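SusD family protein (Bacteroides uniformis, PDB 7KV1) is a surface glycan-binding protein of the SusD family that probably captures beta-glucans at the cell surface of this human gut bacterium. Local coordinates at residues A[142-145]-A[146-149]; A[339-342]-A[343-346]; A[376-379]-A[380-383]. All coordinates share one frame; numbering follows the deposited sequence.

Interaction 1. Residues A[142-145]-A[146-149]; sequences KLYE and MQAR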
loop_
_atom_site.group_PDB
_atom_site.type_symbol
_atom_site.label_atom_id
_atom_site.label_comp_id
_atom_site.label_asym_id
_atom_site.label_seq_id
_atom_site.Cartn_x
_atom_site.Cartn_y
_atom_site.Cartn_z
ATOM N N LYS A 142 -1.380 21.677 17.640
ATOM C CA LYS A 142 -2.523 20.928 17.076
ATOM C C LYS A 142 -2.039 20.245 15.794
ATOM O O LYS A 142 -2.381 19.056 15.606
ATOM C CB LYS A 142 -3.732 21.834 16.804
ATOM C CG LYS A 142 -4.552 22.319 18.001
ATOM C CD LYS A 142 -4.832 21.304 19.105
ATOM C CE LYS A 142 -5.850 20.231 18.761
ATOM N NZ LYS A 142 -6.101 19.318 19.910
ATOM N N LEU A 143 -1.298 20.969 14.953
ATOM C CA LEU A 143 -0.704 20.418 13.708
ATOM C C LEU A 143 0.216 19.241 14.052
ATOM O O LEU A 143 0.084 18.196 13.367
ATOM C CB LEU A 143 0.053 21.490 12.927
ATOM C CG LEU A 143 -0.782 22.308 11.941
ATOM C CD1 LEU A 143 0.120 23.242 11.140
ATOM C CD2 LEU A 143 -1.566 21.407 10.995
ATOM N N TYR A 144 1.119 19.387 15.036
ATOM C CA TYR A 144 2.082 18.308 15.401
ATOM C C TYR A 144 1.293 17.100 15.927
ATOM O O TYR A 144 1.574 15.965 15.517
ATOM C CB TYR A 144 3.134 18.755 16.425
ATOM C CG TYR A 144 3.984 19.941 16.035
ATOM C CD1 TYR A 144 4.341 20.204 14.719
ATOM C CD2 TYR A 144 4.451 20.809 17.011
ATOM C CE1 TYR A 144 5.124 21.296 14.378
ATOM C CE2 TYR A 144 5.221 21.913 16.690
ATOM C CZ TYR A 144 5.560 22.163 15.372
ATOM O OH TYR A 144 6.331 23.258 15.088
ATOM N N GLU A 145 0.292 17.371 16.759
ATOM C CA GLU A 145 -0.578 16.372 17.405
ATOM C C GLU A 145 -1.301 15.547 16.338
ATOM O O GLU A 145 -1.270 14.317 16.408
ATOM C CB GLU A 145 -1.655 17.033 18.255
ATOM C CG GLU A 145 -2.571 16.025 18.885
ATOM C CD GLU A 145 -3.761 16.590 19.616
ATOM O OE1 GLU A 145 -3.810 17.804 19.821
ATOM O OE2 GLU A 145 -4.632 15.809 19.949
ATOM N N MET A 146 -1.963 16.218 15.405
ATOM C CA MET A 146 -2.801 15.522 14.410
ATOM C C MET A 146 -1.903 14.759 13.435
ATOM O O MET A 146 -2.313 13.679 13.011
ATOM C CB MET A 146 -3.732 16.505 13.707
ATOM C CG MET A 146 -4.879 16.969 14.621
ATOM S SD MET A 146 -5.570 15.728 15.772
ATOM C CE MET A 146 -6.532 16.758 16.886
ATOM N N GLN A 147 -0.711 15.260 13.118
ATOM C CA GLN A 147 0.236 14.512 12.254
ATOM C C GLN A 147 0.648 13.221 12.982
ATOM O O GLN A 147 0.612 12.129 12.373
ATOM C CB GLN A 147 1.449 15.353 11.881
ATOM C CG GLN A 147 1.223 16.346 10.759
ATOM C CD GLN A 147 2.448 17.215 10.597
ATOM O OE1 GLN A 147 3.439 16.814 10.009
ATOM N NE2 GLN A 147 2.379 18.427 11.119
ATOM N N ALA A 148 0.989 13.310 14.261
ATOM C CA ALA A 148 1.412 12.124 15.034
ATOM C C ALA A 148 0.247 11.129 15.112
ATOM O O ALA A 148 0.487 9.905 14.971
ATOM C CB ALA A 148 1.906 12.524 16.406
ATOM N N ARG A 149 -0.981 11.602 15.325
ATOM C CA ARG A 149 -2.118 10.664 15.501
ATOM C C ARG A 149 -2.436 9.953 14.169
ATOM O O ARG A 149 -2.769 8.753 14.183
ATOM C CB ARG A 149 -3.308 11.378 16.131
ATOM C CG ARG A 149 -3.054 11.720 17.599
ATOM C CD ARG A 149 -4.101 12.636 18.190
ATOM N NE ARG A 149 -5.351 11.924 18.371
ATOM C CZ ARG A 149 -6.502 12.501 18.676
ATOM N NH1 ARG A 149 -6.559 13.815 18.899
ATOM N NH2 ARG A 149 -7.588 11.766 18.822
#

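Interaction 2. Residues A[339-342]-A[343-346]; sequences MRLE and TYQM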
loop_
_atom_site.group_PDB
_atom_site.type_symbol
_atom_site.label_atom_id
_atom_site.label_comp_id
_atom_site.label_asym_id
_atom_site.label_seq_id
_atom_site.Cartn_x
_atom_site.Cartn_y
_atom_site.Cartn_z
ATOM N N MET A 339 6.690 -10.468 -13.083
ATOM C CA MET A 339 5.279 -10.233 -13.443
ATOM C C MET A 339 4.713 -11.455 -14.185
ATOM O O MET A 339 5.322 -11.911 -15.203
ATOM C CB MET A 339 5.090 -8.988 -14.307
ATOM C CG MET A 339 3.607 -8.653 -14.419
ATOM S SD MET A 339 3.356 -7.133 -15.253
ATOM C CE MET A 339 3.979 -6.052 -13.973
ATOM N N ARG A 340 3.525 -11.907 -13.782
ATOM C CA ARG A 340 2.866 -13.065 -14.453
ATOM C C ARG A 340 2.473 -12.666 -15.869
ATOM O O ARG A 340 2.078 -11.495 -16.082
ATOM C CB ARG A 340 1.651 -13.591 -13.691
ATOM C CG ARG A 340 2.043 -14.107 -12.323
ATOM C CD ARG A 340 0.916 -14.246 -11.308
ATOM N NE ARG A 340 0.029 -15.340 -11.592
ATOM C CZ ARG A 340 -0.570 -16.093 -10.658
ATOM N NH1 ARG A 340 -0.309 -15.936 -9.365
ATOM N NH2 ARG A 340 -1.357 -17.068 -11.046
ATOM N N LEU A 341 2.555 -13.624 -16.788
ATOM C CA LEU A 341 2.126 -13.426 -18.196
ATOM C C LEU A 341 0.643 -13.047 -18.224
ATOM O O LEU A 341 0.232 -12.210 -19.040
ATOM C CB LEU A 341 2.384 -14.713 -18.998
ATOM C CG LEU A 341 1.998 -14.663 -20.485
ATOM C CD1 LEU A 341 2.648 -13.478 -21.203
ATOM C CD2 LEU A 341 2.372 -15.974 -21.181
ATOM N N GLU A 342 -0.149 -13.670 -17.376
ATOM C CA GLU A 342 -1.599 -13.408 -17.243
ATOM C C GLU A 342 -1.801 -11.923 -16.907
ATOM O O GLU A 342 -2.737 -11.302 -17.408
ATOM C CB GLU A 342 -2.151 -14.404 -16.209
ATOM C CG GLU A 342 -1.862 -15.893 -16.526
ATOM C CD GLU A 342 -0.454 -16.530 -16.434
ATOM O OE1 GLU A 342 0.340 -16.220 -15.521
ATOM O OE2 GLU A 342 -0.154 -17.419 -17.278
ATOM N N THR A 343 -0.926 -11.311 -16.125
ATOM C CA THR A 343 -1.035 -9.866 -15.791
ATOM C C THR A 343 -0.774 -8.999 -17.034
ATOM O O THR A 343 -1.443 -7.936 -17.208
ATOM C CB THR A 343 -0.102 -9.510 -14.633
ATOM O OG1 THR A 343 -0.315 -10.509 -13.641
ATOM C CG2 THR A 343 -0.342 -8.127 -14.080
ATOM N N TYR A 344 0.224 -9.358 -17.836
ATOM C CA TYR A 344 0.463 -8.650 -19.112
ATOM C C TYR A 344 -0.779 -8.842 -19.989
ATOM O O TYR A 344 -1.313 -7.858 -20.547
ATOM C CB TYR A 344 1.765 -9.130 -19.752
ATOM C CG TYR A 344 1.997 -8.555 -21.121
ATOM C CD1 TYR A 344 2.570 -7.305 -21.293
ATOM C CD2 TYR A 344 1.591 -9.253 -22.247
ATOM C CE1 TYR A 344 2.751 -6.763 -22.559
ATOM C CE2 TYR A 344 1.776 -8.736 -23.520
ATOM C CZ TYR A 344 2.350 -7.485 -23.670
ATOM O OH TYR A 344 2.477 -6.963 -24.918
ATOM N N GLN A 345 -1.258 -10.073 -20.120
ATOM C CA GLN A 345 -2.332 -10.412 -21.113
ATOM C C GLN A 345 -3.711 -9.850 -20.723
ATOM O O GLN A 345 -4.565 -9.741 -21.614
ATOM C CB GLN A 345 -2.424 -11.928 -21.303
ATOM C CG GLN A 345 -1.168 -12.509 -21.918
ATOM C CD GLN A 345 -1.217 -14.014 -22.015
ATOM O OE1 GLN A 345 -1.852 -14.703 -21.218
ATOM N NE2 GLN A 345 -0.511 -14.532 -22.996
ATOM N N MET A 346 -3.945 -9.399 -19.488
ATOM C CA MET A 346 -5.299 -8.897 -19.102
ATOM C C MET A 346 -5.529 -7.512 -19.717
ATOM O O MET A 346 -6.679 -7.093 -19.803
ATOM C CB MET A 346 -5.474 -8.836 -17.579
ATOM C CG MET A 346 -4.734 -7.680 -16.912
ATOM S SD MET A 346 -4.742 -7.917 -15.102
ATOM C CE MET A 346 -3.814 -6.473 -14.593
#

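Interaction 3. Residues A[376-379]-A[380-383]; sequences IWLQ and KYRP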
loop_
_atom_site.group_PDB
_atom_site.type_symbol
_atom_site.label_atom_id
_atom_site.label_comp_id
_atom_site.label_asym_id
_atom_site.label_seq_id
_atom_site.Cartn_x
_atom_site.Cartn_y
_atom_site.Cartn_z
ATOM N N ILE A 376 9.171 -10.715 -17.872
ATOM C CA ILE A 376 8.324 -9.509 -17.618
ATOM C C ILE A 376 8.561 -9.069 -16.184
ATOM O O ILE A 376 8.592 -9.948 -15.309
ATOM C CB ILE A 376 6.826 -9.737 -17.871
ATOM C CG1 ILE A 376 6.559 -10.500 -19.167
ATOM C CG2 ILE A 376 6.076 -8.415 -17.825
ATOM C CD1 ILE A 376 5.129 -10.893 -19.330
ATOM N N TRP A 377 8.669 -7.758 -15.998
ATOM C CA TRP A 377 8.961 -7.107 -14.714
ATOM C C TRP A 377 8.053 -5.898 -14.561
ATOM O O TRP A 377 7.434 -5.483 -15.568
ATOM C CB TRP A 377 10.435 -6.723 -14.657
ATOM C CG TRP A 377 11.363 -7.871 -14.915
ATOM C CD1 TRP A 377 11.931 -8.239 -16.103
ATOM C CD2 TRP A 377 11.768 -8.867 -13.959
ATOM N NE1 TRP A 377 12.665 -9.391 -15.943
ATOM C CE2 TRP A 377 12.611 -9.777 -14.630
ATOM C CE3 TRP A 377 11.500 -9.077 -12.603
ATOM C CZ2 TRP A 377 13.182 -10.877 -13.981
ATOM C CZ3 TRP A 377 12.080 -10.153 -11.965
ATOM C CH2 TRP A 377 12.905 -11.042 -12.643
ATOM N N LEU A 378 8.013 -5.331 -13.358
ATOM C CA LEU A 378 7.204 -4.114 -13.076
ATOM C C LEU A 378 7.964 -2.888 -13.609
ATOM O O LEU A 378 9.053 -2.572 -13.099
ATOM C CB LEU A 378 6.930 -4.022 -11.571
ATOM C CG LEU A 378 6.136 -2.813 -11.095
ATOM C CD1 LEU A 378 4.727 -2.822 -11.651
ATOM C CD2 LEU A 378 6.106 -2.766 -9.567
ATOM N N GLN A 379 7.384 -2.199 -14.576
ATOM C CA GLN A 379 7.953 -0.961 -15.164
ATOM C C GLN A 379 7.853 0.200 -14.164
ATOM O O GLN A 379 8.702 1.080 -14.201
ATOM C CB GLN A 379 7.240 -0.700 -16.489
ATOM C CG GLN A 379 7.600 0.640 -17.107
ATOM C CD GLN A 379 8.966 0.633 -17.744
ATOM O OE1 GLN A 379 9.416 -0.381 -18.279
ATOM N NE2 GLN A 379 9.618 1.786 -17.699
ATOM N N LYS A 380 6.832 0.244 -13.312
ATOM C CA LYS A 380 6.502 1.454 -12.518
ATOM C C LYS A 380 7.692 1.833 -11.631
ATOM O O LYS A 380 7.863 3.058 -11.365
ATOM C CB LYS A 380 5.248 1.212 -11.676
ATOM C CG LYS A 380 3.968 1.171 -12.503
ATOM C CD LYS A 380 2.717 0.977 -11.661
ATOM C CE LYS A 380 1.457 0.952 -12.503
ATOM N NZ LYS A 380 0.327 0.417 -11.706
ATOM N N TYR A 381 8.426 0.826 -11.125
ATOM C CA TYR A 381 9.539 1.031 -10.172
ATOM C C TYR A 381 10.805 0.341 -10.696
ATOM O O TYR A 381 11.629 -0.049 -9.881
ATOM C CB TYR A 381 9.122 0.573 -8.761
ATOM C CG TYR A 381 7.993 1.377 -8.156
ATOM C CD1 TYR A 381 8.209 2.663 -7.681
ATOM C CD2 TYR A 381 6.720 0.837 -8.002
ATOM C CE1 TYR A 381 7.186 3.405 -7.109
ATOM C CE2 TYR A 381 5.688 1.567 -7.431
ATOM C CZ TYR A 381 5.921 2.859 -6.979
ATOM O OH TYR A 381 4.935 3.609 -6.397
ATOM N N ARG A 382 10.980 0.257 -12.016
ATOM C CA ARG A 382 12.165 -0.392 -12.602
ATOM C C ARG A 382 13.393 0.484 -12.342
ATOM O O ARG A 382 13.306 1.700 -12.145
ATOM C CB ARG A 382 11.960 -0.726 -14.079
ATOM C CG ARG A 382 11.863 0.484 -14.993
ATOM C CD ARG A 382 12.417 0.104 -16.339
ATOM N NE ARG A 382 13.859 0.006 -16.286
ATOM C CZ ARG A 382 14.639 -0.265 -17.323
ATOM N NH1 ARG A 382 14.134 -0.503 -18.518
ATOM N NH2 ARG A 382 15.940 -0.328 -17.145
ATOM N N PRO A 383 14.585 -0.140 -12.246
ATOM C CA PRO A 383 15.818 0.608 -12.031
ATOM C C PRO A 383 16.224 1.334 -13.322
ATOM O O PRO A 383 16.067 0.750 -14.407
ATOM C CB PRO A 383 16.854 -0.455 -11.649
ATOM C CG PRO A 383 16.336 -1.705 -12.346
ATOM C CD PRO A 383 14.821 -1.587 -12.311
HETATM O O HOH W 1 11.584 -0.344 -19.778
#

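Interaction 1. Residues A[142-145]-A[146-149]
The carboxylate of Glu145 and the guanidinium of Arg149, one turn apart on helix 138-162, run alongside each other with planes 16° apart, with OE2 of Glu145 near the edge of the guanidinium and the approach tilted from both planes. NH1 of Arg149 donates to OE2 of Glu145 at 3.0 Å from the anti side, and the N-H...O angle is a bent 140°. The other oxygen is taken on its syn side, where NZ of Lys142 lies 2.7 Å from OE1 of Glu145. One face of the carboxylate is covered by Met146, whose CE sits 3.9 Å from CD of Glu145 and also touches the end of the lysine. With CG opposite its backbone N (chi1 178°) and the chain extended beyond, Glu145 places its acid between the two cations. At the edge of the Tyr144 ring lies NE2 of Gln147, which gives a weak bond of 3.2 Å to O of Leu143; its OE1 accepts from Arg227 and is hydrogen-bonded to the hydroxyl of Tyr55. The ring itself packs on Ile47, Gln48 and Leu51 of helix 44-55. NE of Arg149 makes a second salt bridge, to Glu195 of helix 185-201. Glu145 thus serves two cations, Lys142 NZ and Arg149 NH1 standing 5.6 Å apart, which probably favours its ionised form, while Arg149 extends the network to the neighbouring helix in this TPR-clan family region.

Interaction 2. Residues A[339-342]-A[343-346]
Met339 and Thr343 cross at about a right angle where the chain enters helix 341-345: CG of the methionine is 3.8 Å from CB of the threonine, and its SD lies 4.0 Å from Thr343 CG2. The threonine's first torsion (-47°) turns this methyl to the methionine and sets OG1 beside its own backbone N. The branches of Leu341 pack against the amide of Gln345, with CG of Leu341 3.6 Å from Gln345 NE2, while Leu341 CD1 approaches the Tyr344 ring only loosely and obliquely. Beneath these side chains runs the helical bonding. Arg340 occupies the N-cap position, and its O takes weak bonds from N of Thr343 and N of Tyr344; the firm bond of the turn is Gln345 N to Leu341 O, 2.8 Å long and in the carbonyl plane. A second shell fixes the group. OG1 of Thr343 is hydrogen-bonded to O of Asn81, the guanidinium of Arg340 makes a cation-pi contact with Trp83, and Met339 is buried against Cys358, Ile376 and Leu378 of the adjacent two-stranded sheet. Met346 extends the packing to helix 451-461. The contact is therefore divided in chemistry: Met339 packs between the Thr343 methyl and the sheet, the threonine hydroxyl is satisfied by the carbonyl of Asn81, far away in sequence, and the exposed Leu341-Gln345 pair rests on van der Waals contact.

Interaction 3. Residues A[376-379]-A[380-383]
Gln379 to Arg382 form a beta turn close to type I, which reverses the chain as it leaves strand 376-378. Its backbone bond runs from Arg382 N to Gln379 O at 3.3 Å; the N-H points straight at the oxygen (168°) but from above the carbonyl plane. Apolar contact backs the turn: CD2 of Leu378 meets the edge of the Tyr381 ring, 4.0 Å from its CD2. Across the mouth, chi1 of 68° puts CG of Arg382 between its backbone N and carbonyl carbon, bringing CG and CD alongside the Gln379 amide, whose NE2 is 3.5 Å from Arg382 CD and also binds the hydroxyl of Tyr384. Charge and pi contacts hold the guanidinium: NH1 pairs with Asp324, and Trp359 and Tyr384 make cation-pi contacts. A leucine in place of Arg382 would probably leave Asp324 without this counter-charge and Pro383 O without its two guanidinium donors. Arg382 turns its NE/NH2 side to Pro383 O, NH2 at 2.9 Å nearly in line with the C=O and NE at 3.0 Å from above its plane. In the guanidinium plane, at its edge, a water accepts from NH1 of Arg382 at 2.8 Å and donates to Gln379 OE1 at 2.6 Å.

Overall arrangement
From the N terminus, interaction 1 comes first, in the N-terminal family region, where its residues join helix 138-162 to helices 44-55 and 185-201; interactions 2 and 3 follow in the SusD family region on the opposite side of the chain's centre. All three are local and in series, so none nests in or crosses another: the first joins successive turns of one long helix, the second forms the start and single turn of a short one, and only the third closes a tight reversal. Interaction 1 stands apart, its centre 42 Å from that of interaction 2. The latter two touch: Met339 N probably bonds to Ile376 O at 3.0 Å, joining the lead-in of helix 341-345 to strand 376-378.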